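Local coordinates for protein putative peptidase (Chlamydophila abortus, PDB 3CE2) that probably acts as a zinc-dependent oligopeptidase of the M3B family that breaks down small bioactive peptides, at residues Pro54-Thr59 and Thr115-Glu120; Ser71-Leu76 and Arg149-Lys154; Tyr272-Pro277 and Val535-Thr540; Gly541-Leu546 and Leu584-Val589. All coordinates share one frame; numbering follows the deposited sequence.

Interaction 1 of 4, residues Pro54-Thr59 and Thr115-Glu120; sequences PALQAT and TLFAEE
Leu56 meets Phe117 where a type I beta turn, Pro54 to Gln57, packs against the last turns of helix 101-120. The first shell is narrow: Leu56 CD1 lies 3.7 Å from Phe117 CE1, at the edge of the ring and near its plane, so the methyl rests against the rim. Phe117 reaches it because its CG stands opposite the backbone N (chi1 -171°), which brings the far end of the ring nearer the turn than its CB bond alone would suggest. Glu120, one helical turn further on, flanks the same approach; its CA is 7.1 Å from that of Leu56, the shortest CA pairing between the segments. Its carboxylate, however, is taken up just before the turn, OE1 by Trp53 N and OE2 by Thr52 N, which ties the loop to the helix by polar bonds. In the second shell Leu56 also packs on Leu72 and Ile79 of helix 66-96, and Phe117 meets Trp53 edge to face. No hydrogen bond spans the two segments: Leu56 O accepts from Trp123 NE1, while the turn itself closes through Gln57 N and Pro54 O at 2.9 Å.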
loop_
_atom_site.group_PDB
_atom_site.type_symbol
_atom_site.label_atom_id
_atom_site.label_comp_id
_atom_site.label_asym_id
_atom_site.label_seq_id
_atom_site.Cartn_x
_atom_site.Cartn_y
_atom_site.Cartn_z
ATOM N N PRO A 54 -15.570 28.167 16.005
ATOM C CA PRO A 54 -16.537 29.077 15.385
ATOM C C PRO A 54 -15.828 29.816 14.247
ATOM O O PRO A 54 -16.433 30.142 13.224
ATOM C CB PRO A 54 -16.932 30.029 16.536
ATOM C CG PRO A 54 -15.955 29.730 17.705
ATOM C CD PRO A 54 -14.903 28.768 17.176
ATOM N N ALA A 55 -14.530 30.033 14.448
ATOM C CA ALA A 55 -13.609 30.514 13.427
ATOM C C ALA A 55 -13.730 29.774 12.078
ATOM O O ALA A 55 -13.394 30.319 11.032
ATOM C CB ALA A 55 -12.176 30.421 13.955
ATOM N N LEU A 56 -14.211 28.539 12.098
ATOM C CA LEU A 56 -14.285 27.757 10.889
ATOM C C LEU A 56 -15.686 27.668 10.323
ATOM O O LEU A 56 -15.940 26.871 9.425
ATOM C CB LEU A 56 -13.722 26.360 11.121
ATOM C CG LEU A 56 -12.200 26.283 11.267
ATOM C CD1 LEU A 56 -11.779 24.978 11.918
ATOM C CD2 LEU A 56 -11.528 26.436 9.908
ATOM N N GLN A 57 -16.599 28.494 10.805
ATOM C CA GLN A 57 -17.943 28.497 10.212
ATOM C C GLN A 57 -17.945 29.129 8.798
ATOM O O GLN A 57 -17.301 30.153 8.563
ATOM C CB GLN A 57 -18.944 29.195 11.143
ATOM C CG GLN A 57 -19.617 28.283 12.190
ATOM C CD GLN A 57 -20.635 29.027 13.055
ATOM N N ALA A 58 -18.661 28.503 7.864
ATOM C CA ALA A 58 -18.760 28.983 6.471
ATOM C C ALA A 58 -18.978 30.493 6.371
ATOM O O ALA A 58 -18.350 31.200 5.566
ATOM C CB ALA A 58 -19.883 28.239 5.723
ATOM N N THR A 59 -19.883 30.980 7.204
ATOM C CA THR A 59 -20.261 32.381 7.219
ATOM C C THR A 59 -19.060 33.322 7.452
ATOM O O THR A 59 -19.092 34.476 7.038
ATOM C CB THR A 59 -21.396 32.623 8.262
ATOM O OG1 THR A 59 -20.851 32.614 9.591
ATOM C CG2 THR A 59 -22.473 31.521 8.144
ATOM N N THR A 115 -13.270 13.840 14.494
ATOM C CA THR A 115 -14.547 13.674 13.819
ATOM C C THR A 115 -15.339 14.979 13.875
ATOM O O THR A 115 -16.124 15.299 12.970
ATOM C CB THR A 115 -15.355 12.488 14.410
ATOM O OG1 THR A 115 -14.516 11.327 14.456
ATOM C CG2 THR A 115 -16.571 12.167 13.530
ATOM N N LEU A 116 -15.105 15.747 14.925
ATOM C CA LEU A 116 -15.788 17.011 15.084
ATOM C C LEU A 116 -15.228 17.958 14.032
ATOM O O LEU A 116 -15.959 18.501 13.198
ATOM C CB LEU A 116 -15.543 17.559 16.492
ATOM C CG LEU A 116 -16.756 17.957 17.346
ATOM C CD1 LEU A 116 -17.959 17.038 17.074
ATOM C CD2 LEU A 116 -16.365 17.928 18.829
ATOM N N PHE A 117 -13.909 18.125 14.071
ATOM C CA PHE A 117 -13.192 18.854 13.040
ATOM C C PHE A 117 -13.716 18.519 11.664
ATOM O O PHE A 117 -14.086 19.416 10.897
ATOM C CB PHE A 117 -11.702 18.534 13.088
ATOM C CG PHE A 117 -10.886 19.409 12.207
ATOM C CD1 PHE A 117 -10.921 20.789 12.366
ATOM C CD2 PHE A 117 -10.094 18.868 11.207
ATOM C CE1 PHE A 117 -10.182 21.607 11.558
ATOM C CE2 PHE A 117 -9.342 19.694 10.385
ATOM C CZ PHE A 117 -9.388 21.064 10.565
ATOM N N ALA A 118 -13.754 17.228 11.351
ATOM C CA ALA A 118 -14.241 16.804 10.047
ATOM C C ALA A 118 -15.694 17.253 9.781
ATOM O O ALA A 118 -16.057 17.580 8.648
ATOM C CB ALA A 118 -14.070 15.298 9.857
ATOM N N GLU A 119 -16.528 17.282 10.814
ATOM C CA GLU A 119 -17.908 17.714 10.613
ATOM C C GLU A 119 -17.946 19.220 10.467
ATOM O O GLU A 119 -18.528 19.756 9.524
ATOM C CB GLU A 119 -18.812 17.248 11.758
ATOM C CG GLU A 119 -19.314 15.807 11.572
ATOM C CD GLU A 119 -19.609 15.083 12.893
ATOM O OE1 GLU A 119 -19.430 15.706 13.980
ATOM O OE2 GLU A 119 -20.010 13.890 12.825
ATOM N N GLU A 120 -17.293 19.912 11.384
ATOM C CA GLU A 120 -17.283 21.350 11.302
ATOM C C GLU A 120 -16.730 21.891 9.966
ATOM O O GLU A 120 -17.239 22.886 9.453
ATOM C CB GLU A 120 -16.616 21.970 12.528
ATOM C CG GLU A 120 -17.656 22.432 13.544
ATOM C CD GLU A 120 -17.108 22.654 14.937
ATOM O OE1 GLU A 120 -16.164 23.459 15.100
ATOM O OE2 GLU A 120 -17.648 22.033 15.879
#

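Interaction 2 of 4, residues Ser71-Leu76 and Arg149-Lys154; sequences SLLTTL and RFYLEK
Leu73 faces Tyr151 and Leu152 with a forked end, one methyl for each partner. Its CD2 lies 3.9 Å from Tyr151 CE2, and its CD1 lies 4.1 Å from Leu152 CD1, so a single leucine from segment 71-76 bridges two successive residues of segment 149-154. The two partners are turned differently against it. Tyr151 and Leu73 run past each other in opposite directions, and the contact falls on CE2, approached obliquely to the ring. The tyrosine reaches across because its CG lies trans to the backbone N (chi1 -179°), which, with a CB bond aimed at the other helix, places CE2 beside Leu73. Leu152 instead comes in at a slant: its CB bond does not aim at the other helix, but the branch brings CD1 round to the methyl of Leu73.

All of this is apolar packing without a hydrogen bond between the segments. The backbones remain well separated, the nearest CA atoms, of Leu73 and Leu152, being 9.7 Å apart. Phe77 of helix 66-96 meets the Tyr151 ring edge to face, and Tyr148, in the loop just before helix 149-156, packs on Leu73. Such leucine-leucine and leucine-aromatic contacts, buried and away from the zinc sites, are those of helix-on-helix packing, here joining helix 66-96 to helix 149-156 in the largely helical N-terminal part of this M3B-family fold.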
loop_
_atom_site.group_PDB
_atom_site.type_symbol
_atom_site.label_atom_id
_atom_site.label_comp_id
_atom_site.label_asym_id
_atom_site.label_seq_id
_atom_site.Cartn_x
_atom_site.Cartn_y
_atom_site.Cartn_z
ATOM N N SER A 71 -6.694 32.870 4.589
ATOM C CA SER A 71 -6.970 32.843 6.015
ATOM C C SER A 71 -7.584 31.500 6.470
ATOM O O SER A 71 -7.147 30.916 7.465
ATOM C CB SER A 71 -7.901 33.989 6.381
ATOM O OG SER A 71 -8.111 34.001 7.777
ATOM N N LEU A 72 -8.595 31.033 5.736
ATOM C CA LEU A 72 -9.210 29.727 5.952
ATOM C C LEU A 72 -8.196 28.573 6.000
ATOM O O LEU A 72 -8.052 27.894 7.032
ATOM C CB LEU A 72 -10.217 29.468 4.847
ATOM C CG LEU A 72 -10.804 28.071 4.840
ATOM C CD1 LEU A 72 -11.307 27.755 6.224
ATOM C CD2 LEU A 72 -11.940 27.982 3.825
ATOM N N LEU A 73 -7.496 28.364 4.885
ATOM C CA LEU A 73 -6.466 27.340 4.787
ATOM C C LEU A 73 -5.486 27.450 5.953
ATOM O O LEU A 73 -5.181 26.469 6.613
ATOM C CB LEU A 73 -5.691 27.493 3.479
ATOM C CG LEU A 73 -6.479 27.414 2.181
ATOM C CD1 LEU A 73 -5.535 27.494 1.004
ATOM C CD2 LEU A 73 -7.302 26.129 2.107
ATOM N N THR A 74 -4.985 28.653 6.184
ATOM C CA THR A 74 -3.982 28.907 7.192
ATOM C C THR A 74 -4.439 28.371 8.543
ATOM O O THR A 74 -3.667 27.789 9.315
ATOM C CB THR A 74 -3.721 30.444 7.269
ATOM O OG1 THR A 74 -2.836 30.805 6.203
ATOM C CG2 THR A 74 -3.096 30.872 8.595
ATOM N N THR A 75 -5.717 28.566 8.805
ATOM C CA THR A 75 -6.266 28.327 10.107
ATOM C C THR A 75 -6.625 26.876 10.243
ATOM O O THR A 75 -6.487 26.300 11.316
ATOM C CB THR A 75 -7.523 29.167 10.313
ATOM O OG1 THR A 75 -7.131 30.531 10.504
ATOM C CG2 THR A 75 -8.288 28.682 11.516
ATOM N N LEU A 76 -7.072 26.273 9.152
ATOM C CA LEU A 76 -7.433 24.896 9.255
ATOM C C LEU A 76 -6.193 24.006 9.260
ATOM O O LEU A 76 -6.143 23.024 10.005
ATOM C CB LEU A 76 -8.525 24.511 8.255
ATOM C CG LEU A 76 -8.269 24.079 6.833
ATOM C CD1 LEU A 76 -7.838 22.629 6.842
ATOM C CD2 LEU A 76 -9.558 24.222 6.073
ATOM N N ARG A 149 -0.882 26.103 -4.006
ATOM C CA ARG A 149 -1.405 25.938 -5.361
ATOM C C ARG A 149 -1.793 24.485 -5.684
ATOM O O ARG A 149 -2.872 24.213 -6.196
ATOM C CB ARG A 149 -0.403 26.469 -6.387
ATOM C CG ARG A 149 -1.053 27.230 -7.509
ATOM C CD ARG A 149 -0.227 27.142 -8.789
ATOM N NE ARG A 149 -0.998 27.657 -9.932
ATOM C CZ ARG A 149 -1.485 26.914 -10.929
ATOM N NH1 ARG A 149 -2.177 27.493 -11.892
ATOM N NH2 ARG A 149 -1.286 25.597 -10.973
ATOM N N PHE A 150 -0.899 23.553 -5.402
ATOM C CA PHE A 150 -1.165 22.167 -5.700
ATOM C C PHE A 150 -2.343 21.656 -4.865
ATOM O O PHE A 150 -3.290 21.028 -5.386
ATOM C CB PHE A 150 0.058 21.336 -5.424
ATOM C CG PHE A 150 -0.161 19.893 -5.643
ATOM C CD1 PHE A 150 -0.715 19.448 -6.845
ATOM C CD2 PHE A 150 0.191 18.967 -4.662
ATOM C CE1 PHE A 150 -0.914 18.096 -7.082
ATOM C CE2 PHE A 150 -0.004 17.618 -4.875
ATOM C CZ PHE A 150 -0.567 17.174 -6.096
ATOM N N TYR A 151 -2.278 21.960 -3.575
ATOM C CA TYR A 151 -3.362 21.675 -2.685
ATOM C C TYR A 151 -4.683 22.128 -3.293
ATOM O O TYR A 151 -5.611 21.345 -3.416
ATOM C CB TYR A 151 -3.141 22.335 -1.329
ATOM C CG TYR A 151 -4.259 22.019 -0.369
ATOM C CD1 TYR A 151 -4.268 20.828 0.350
ATOM C CD2 TYR A 151 -5.325 22.889 -0.207
ATOM C CE1 TYR A 151 -5.289 20.525 1.210
ATOM C CE2 TYR A 151 -6.356 22.585 0.652
ATOM C CZ TYR A 151 -6.322 21.398 1.345
ATOM O OH TYR A 151 -7.329 21.103 2.196
ATOM N N LEU A 152 -4.787 23.383 -3.687
ATOM C CA LEU A 152 -6.047 23.851 -4.282
ATOM C C LEU A 152 -6.289 23.280 -5.658
ATOM O O LEU A 152 -7.419 23.109 -6.063
ATOM C CB LEU A 152 -6.048 25.360 -4.398
ATOM C CG LEU A 152 -6.121 25.999 -3.036
ATOM C CD1 LEU A 152 -5.517 27.375 -3.117
ATOM C CD2 LEU A 152 -7.592 26.054 -2.636
ATOM N N GLU A 153 -5.215 23.020 -6.392
ATOM C CA GLU A 153 -5.363 22.495 -7.718
ATOM C C GLU A 153 -6.093 21.168 -7.621
ATOM O O GLU A 153 -7.056 20.934 -8.351
ATOM C CB GLU A 153 -4.007 22.319 -8.355
ATOM C CG GLU A 153 -4.077 21.833 -9.773
ATOM C CD GLU A 153 -2.699 21.714 -10.407
ATOM O OE1 GLU A 153 -1.693 21.783 -9.663
ATOM O OE2 GLU A 153 -2.628 21.559 -11.648
ATOM N N LYS A 154 -5.641 20.318 -6.694
ATOM C CA LYS A 154 -6.277 19.025 -6.412
ATOM C C LYS A 154 -7.759 19.175 -6.103
ATOM O O LYS A 154 -8.547 18.321 -6.445
ATOM C CB LYS A 154 -5.612 18.334 -5.227
ATOM C CG LYS A 154 -4.530 17.334 -5.591
ATOM C CD LYS A 154 -3.888 16.706 -4.314
ATOM C CE LYS A 154 -3.356 17.792 -3.322
ATOM N NZ LYS A 154 -2.749 17.277 -2.049
#

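Interaction 3 of 4, residues Tyr272-Pro277 and Val535-Thr540; sequences YHNNIP and VYQYAT
Asn274, which faces Gln537 across the contact, sits within a tight turn closed by the bond from Asn275 N to Tyr272 O, at 2.6 Å. With the further bond from Ile276 N to Leu271 O and the positive phi of Asn275 (56°), this is a Schellman motif ending helix 266-271, and the reversal presents Asn274 and Ile276 toward segment 535-540. The two amides approach without bonding: Asn274 OD1 and Gln537 NE2 are 4.1 Å apart. Their side chains cross at about a right angle, with the amide planes 50° apart.

The other half of the contact is Ile276 CG1 against the Tyr536 hydroxyl, OH 3.9 Å away, the two side chains coming from opposite directions; CG1, not the terminal CD1, is nearest. Tyr536 holds its ring between the backbone N and carbonyl carbon (chi1 83°), and Gln537 CG lies over one face of that ring, 3.6 Å above its plane and offset toward the rim.

The nearest CA atoms, of Ile276 and Gln537, stay 11.1 Å apart, so side chains make the contact. Gln537 lies about 8 Å, between side chains, from the zinc ligand Glu430 and about 13 Å from the metal, too far to bind it. The loop between helices 266-271 and 278-289 meets the start of helix 536-553, with Pro575 and Leu576 of helix 575-581 packing on Asn274 and Ile276.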
loop_
_atom_site.group_PDB
_atom_site.type_symbol
_atom_site.label_atom_id
_atom_site.label_comp_id
_atom_site.label_asym_id
_atom_site.label_seq_id
_atom_site.Cartn_x
_atom_site.Cartn_y
_atom_site.Cartn_z
ATOM N N TYR A 272 -8.427 9.817 -11.894
ATOM C CA TYR A 272 -8.470 11.269 -11.969
ATOM C C TYR A 272 -7.842 11.941 -10.758
ATOM O O TYR A 272 -7.047 12.873 -10.893
ATOM C CB TYR A 272 -9.918 11.739 -12.150
ATOM C CG TYR A 272 -10.045 13.199 -12.502
ATOM C CD1 TYR A 272 -9.673 13.675 -13.768
ATOM C CD2 TYR A 272 -10.519 14.111 -11.564
ATOM C CE1 TYR A 272 -9.785 15.025 -14.084
ATOM C CE2 TYR A 272 -10.655 15.451 -11.873
ATOM C CZ TYR A 272 -10.286 15.913 -13.126
ATOM O OH TYR A 272 -10.438 17.265 -13.396
ATOM N N HIS A 273 -8.220 11.478 -9.576
ATOM C CA HIS A 273 -7.712 12.041 -8.350
ATOM C C HIS A 273 -6.199 12.263 -8.457
ATOM O O HIS A 273 -5.693 13.358 -8.219
ATOM C CB HIS A 273 -8.056 11.115 -7.173
ATOM C CG HIS A 273 -7.534 11.597 -5.850
ATOM N ND1 HIS A 273 -7.693 12.902 -5.412
ATOM C CD2 HIS A 273 -6.858 10.950 -4.867
ATOM C CE1 HIS A 273 -7.128 13.036 -4.224
ATOM N NE2 HIS A 273 -6.619 11.868 -3.869
ATOM N N ASN A 274 -5.483 11.218 -8.830
ATOM C CA ASN A 274 -4.034 11.275 -8.942
ATOM C C ASN A 274 -3.561 11.772 -10.291
ATOM O O ASN A 274 -2.361 11.766 -10.574
ATOM C CB ASN A 274 -3.459 9.890 -8.727
ATOM C CG ASN A 274 -3.306 9.557 -7.280
ATOM O OD1 ASN A 274 -3.436 8.394 -6.888
ATOM N ND2 ASN A 274 -3.008 10.573 -6.460
ATOM N N ASN A 275 -4.511 12.172 -11.129
ATOM C CA ASN A 275 -4.188 12.670 -12.447
ATOM C C ASN A 275 -3.367 11.694 -13.299
ATOM O O ASN A 275 -2.376 12.081 -13.917
ATOM C CB ASN A 275 -3.415 13.961 -12.325
ATOM C CG ASN A 275 -3.387 14.705 -13.616
ATOM O OD1 ASN A 275 -4.177 14.405 -14.509
ATOM N ND2 ASN A 275 -2.482 15.667 -13.745
ATOM N N ILE A 276 -3.775 10.433 -13.347
ATOM C CA ILE A 276 -3.051 9.457 -14.135
ATOM C C ILE A 276 -3.713 9.258 -15.506
ATOM O O ILE A 276 -4.924 9.050 -15.597
ATOM C CB ILE A 276 -3.004 8.126 -13.400
ATOM C CG1 ILE A 276 -2.654 8.361 -11.920
ATOM C CG2 ILE A 276 -2.062 7.128 -14.115
ATOM C CD1 ILE A 276 -1.218 8.289 -11.624
ATOM N N PRO A 277 -2.923 9.360 -16.587
ATOM C CA PRO A 277 -3.487 9.123 -17.913
ATOM C C PRO A 277 -3.825 7.646 -18.047
ATOM O O PRO A 277 -3.054 6.800 -17.596
ATOM C CB PRO A 277 -2.330 9.494 -18.873
ATOM C CG PRO A 277 -1.333 10.201 -18.042
ATOM C CD PRO A 277 -1.491 9.695 -16.644
ATOM N N VAL A 535 -5.243 -1.770 -7.169
ATOM C CA VAL A 535 -4.255 -2.840 -7.295
ATOM C C VAL A 535 -3.086 -2.586 -8.277
ATOM O O VAL A 535 -1.928 -2.907 -7.968
ATOM C CB VAL A 535 -4.939 -4.210 -7.527
ATOM C CG1 VAL A 535 -4.040 -5.158 -8.236
ATOM C CG2 VAL A 535 -5.353 -4.811 -6.195
ATOM N N TYR A 536 -3.350 -1.972 -9.425
ATOM C CA TYR A 536 -2.234 -1.631 -10.327
ATOM C C TYR A 536 -1.128 -0.864 -9.604
ATOM O O TYR A 536 0.047 -1.022 -9.929
ATOM C CB TYR A 536 -2.702 -0.889 -11.590
ATOM C CG TYR A 536 -2.885 0.587 -11.409
ATOM C CD1 TYR A 536 -1.967 1.485 -11.945
ATOM C CD2 TYR A 536 -3.974 1.090 -10.696
ATOM C CE1 TYR A 536 -2.123 2.875 -11.766
ATOM C CE2 TYR A 536 -4.140 2.455 -10.508
ATOM C CZ TYR A 536 -3.210 3.346 -11.046
ATOM O OH TYR A 536 -3.369 4.702 -10.864
ATOM N N GLN A 537 -1.489 -0.071 -8.595
ATOM C CA GLN A 537 -0.487 0.712 -7.865
ATOM C C GLN A 537 0.539 -0.155 -7.145
ATOM O O GLN A 537 1.622 0.315 -6.817
ATOM C CB GLN A 537 -1.128 1.667 -6.863
ATOM C CG GLN A 537 -2.317 2.448 -7.387
ATOM C CD GLN A 537 -2.873 3.409 -6.350
ATOM O OE1 GLN A 537 -2.496 3.356 -5.189
ATOM N NE2 GLN A 537 -3.767 4.291 -6.764
ATOM N N TYR A 538 0.218 -1.414 -6.879
ATOM C CA TYR A 538 1.230 -2.289 -6.259
ATOM C C TYR A 538 2.356 -2.513 -7.237
ATOM O O TYR A 538 3.529 -2.456 -6.891
ATOM C CB TYR A 538 0.648 -3.646 -5.859
ATOM C CG TYR A 538 -0.351 -3.592 -4.719
ATOM C CD1 TYR A 538 -0.360 -2.529 -3.814
ATOM C CD2 TYR A 538 -1.271 -4.617 -4.533
ATOM C CE1 TYR A 538 -1.275 -2.484 -2.759
ATOM C CE2 TYR A 538 -2.176 -4.590 -3.481
ATOM C CZ TYR A 538 -2.175 -3.525 -2.603
ATOM O OH TYR A 538 -3.084 -3.509 -1.572
ATOM N N ALA A 539 1.959 -2.755 -8.478
ATOM C CA ALA A 539 2.860 -2.982 -9.587
ATOM C C ALA A 539 3.690 -1.745 -9.964
ATOM O O ALA A 539 4.915 -1.821 -10.116
ATOM C CB ALA A 539 2.055 -3.443 -10.763
ATOM N N THR A 540 3.033 -0.608 -10.127
ATOM C CA THR A 540 3.763 0.611 -10.434
ATOM C C THR A 540 4.760 0.905 -9.305
ATOM O O THR A 540 5.923 1.167 -9.555
ATOM C CB THR A 540 2.818 1.816 -10.675
ATOM O OG1 THR A 540 1.909 1.932 -9.581
ATOM C CG2 THR A 540 2.001 1.612 -11.928
#

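Interaction 4 of 4, residues Gly541-Leu546 and Leu584-Val589; sequences GIIAAL and LDMGTV
Between Ala544 and Leu584 no ring is involved; the flat group that is touched is the peptide carbonyl of Ala544, whose O lies 3.7 Å from Leu584 CD2. The same methyl comes within 3.8 Å of Ala544 CB, so one branch of the leucine rests against the helix backbone and its small side chain together. The segments approach most closely here, the CA atoms of Ala544 and Leu584 being 7.4 Å apart.

A second, looser apolar contact runs from Ile543 CG2 to Met586 CE at 4.4 Å. The methionine folds back through three similar turns of its chain, each torsion between -50° and -68°, which swings the methyl toward the helix although its CB bond does not aim there.

The other flat group is the Asp585 carboxylate, which shapes the loop. Its OD1 accepts from Gly587 N at 2.8 Å on the anti side, 23° out of the carboxylate plane, an Asx turn. It lies within the type I turn closed by Thr588 N on Asp585 O, also 2.8 Å. Thr588 OG1 then caps a backbone N at the entry to helix 590-607.

Through Leu584 and Met586 the loop between helices 575-581 and 590-607 packs against helix 536-553. Ile431 of helix 431-447 also touches Ala544, while Leu469 of helix 451-487 and Ile592 of helix 590-607 pack on Ile543.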
loop_
_atom_site.group_PDB
_atom_site.type_symbol
_atom_site.label_atom_id
_atom_site.label_comp_id
_atom_site.label_asym_id
_atom_site.label_seq_id
_atom_site.Cartn_x
_atom_site.Cartn_y
_atom_site.Cartn_z
ATOM N N GLY A 541 4.317 0.838 -8.057
ATOM C CA GLY A 541 5.237 0.945 -6.931
ATOM C C GLY A 541 6.466 0.050 -7.063
ATOM O O GLY A 541 7.601 0.530 -6.981
ATOM N N ILE A 542 6.275 -1.248 -7.289
ATOM C CA ILE A 542 7.453 -2.107 -7.407
ATOM C C ILE A 542 8.308 -1.792 -8.649
ATOM O O ILE A 542 9.553 -1.813 -8.589
ATOM C CB ILE A 542 7.143 -3.625 -7.266
ATOM C CG1 ILE A 542 8.450 -4.412 -7.240
ATOM C CG2 ILE A 542 6.268 -4.129 -8.387
ATOM C CD1 ILE A 542 8.466 -5.517 -6.198
ATOM N N ILE A 543 7.652 -1.454 -9.756
ATOM C CA ILE A 543 8.390 -1.036 -10.938
ATOM C C ILE A 543 9.263 0.178 -10.601
ATOM O O ILE A 543 10.464 0.198 -10.872
ATOM C CB ILE A 543 7.446 -0.785 -12.121
ATOM C CG1 ILE A 543 6.997 -2.125 -12.688
ATOM C CG2 ILE A 543 8.116 0.014 -13.207
ATOM C CD1 ILE A 543 5.744 -2.032 -13.519
ATOM N N ALA A 544 8.686 1.177 -9.955
ATOM C CA ALA A 544 9.470 2.370 -9.627
ATOM C C ALA A 544 10.629 2.045 -8.690
ATOM O O ALA A 544 11.733 2.566 -8.870
ATOM C CB ALA A 544 8.599 3.420 -9.021
ATOM N N ALA A 545 10.372 1.201 -7.685
ATOM C CA ALA A 545 11.392 0.857 -6.687
ATOM C C ALA A 545 12.550 0.144 -7.373
ATOM O O ALA A 545 13.718 0.457 -7.125
ATOM C CB ALA A 545 10.804 -0.028 -5.612
ATOM N N LEU A 546 12.210 -0.807 -8.248
ATOM C CA LEU A 546 13.204 -1.579 -8.959
ATOM C C LEU A 546 14.004 -0.726 -9.944
ATOM O O LEU A 546 15.211 -0.911 -10.097
ATOM C CB LEU A 546 12.540 -2.744 -9.675
ATOM C CG LEU A 546 12.027 -3.834 -8.747
ATOM C CD1 LEU A 546 11.523 -4.942 -9.591
ATOM C CD2 LEU A 546 13.121 -4.337 -7.833
ATOM N N LEU A 584 12.162 9.248 -13.460
ATOM C CA LEU A 584 11.303 8.134 -13.847
ATOM C C LEU A 584 10.124 8.651 -14.633
ATOM O O LEU A 584 9.236 9.263 -14.076
ATOM C CB LEU A 584 10.787 7.387 -12.623
ATOM C CG LEU A 584 11.636 6.177 -12.259
ATOM C CD1 LEU A 584 13.098 6.604 -12.122
ATOM C CD2 LEU A 584 11.147 5.514 -10.991
ATOM N N ASP A 585 10.098 8.416 -15.929
ATOM C CA ASP A 585 8.961 8.865 -16.689
ATOM C C ASP A 585 8.015 7.701 -16.983
ATOM O O ASP A 585 8.198 6.963 -17.963
ATOM C CB ASP A 585 9.422 9.541 -17.972
ATOM C CG ASP A 585 8.292 10.247 -18.699
ATOM O OD1 ASP A 585 7.103 9.912 -18.469
ATOM O OD2 ASP A 585 8.612 11.137 -19.517
ATOM N N MET A 586 7.011 7.539 -16.126
ATOM C CA MET A 586 6.069 6.433 -16.249
ATOM C C MET A 586 5.242 6.606 -17.508
ATOM O O MET A 586 4.554 5.692 -17.930
ATOM C CB MET A 586 5.143 6.352 -15.036
ATOM C CG MET A 586 5.842 6.386 -13.688
ATOM S SD MET A 586 6.890 4.942 -13.387
ATOM C CE MET A 586 5.667 3.626 -13.252
ATOM N N GLY A 587 5.303 7.788 -18.107
ATOM C CA GLY A 587 4.649 8.014 -19.391
ATOM C C GLY A 587 5.401 7.292 -20.503
ATOM O O GLY A 587 4.925 7.194 -21.635
ATOM N N THR A 588 6.585 6.782 -20.189
ATOM C CA THR A 588 7.338 6.037 -21.168
ATOM C C THR A 588 7.602 4.637 -20.661
ATOM O O THR A 588 7.061 4.192 -19.663
ATOM C CB THR A 588 8.680 6.715 -21.536
ATOM O OG1 THR A 588 9.654 6.523 -20.496
ATOM C CG2 THR A 588 8.481 8.186 -21.760
ATOM N N VAL A 589 8.495 3.970 -21.348
ATOM C CA VAL A 589 8.691 2.563 -21.218
ATOM C C VAL A 589 9.961 2.341 -20.403
ATOM O O VAL A 589 10.248 1.236 -19.966
ATOM C CB VAL A 589 8.759 1.999 -22.693
ATOM C CG1 VAL A 589 9.997 1.159 -22.984
ATOM C CG2 VAL A 589 7.465 1.289 -23.066
#

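From the N terminus, interactions 1 and 2 open first, at residues 54 and 71, and close at helix 101-120 and helix 149-156. Their segments alternate, so the two long loops cross. They also touch, Phe117 CZ lying 3.8 Å from Leu76 O, and together they tie the 54-59 turn, helix 66-96 and both partner helices to one another. Interactions 3 and 4 follow in series: interaction 3 closes a span of more than 250 residues onto helix 536-553, and interaction 4 opens on that same helix and closes a short one. Thr540 CB meets Met586 CE at 4.2 Å. Interactions 2 and 3 come within about 5 Å, nearest atoms, without touching.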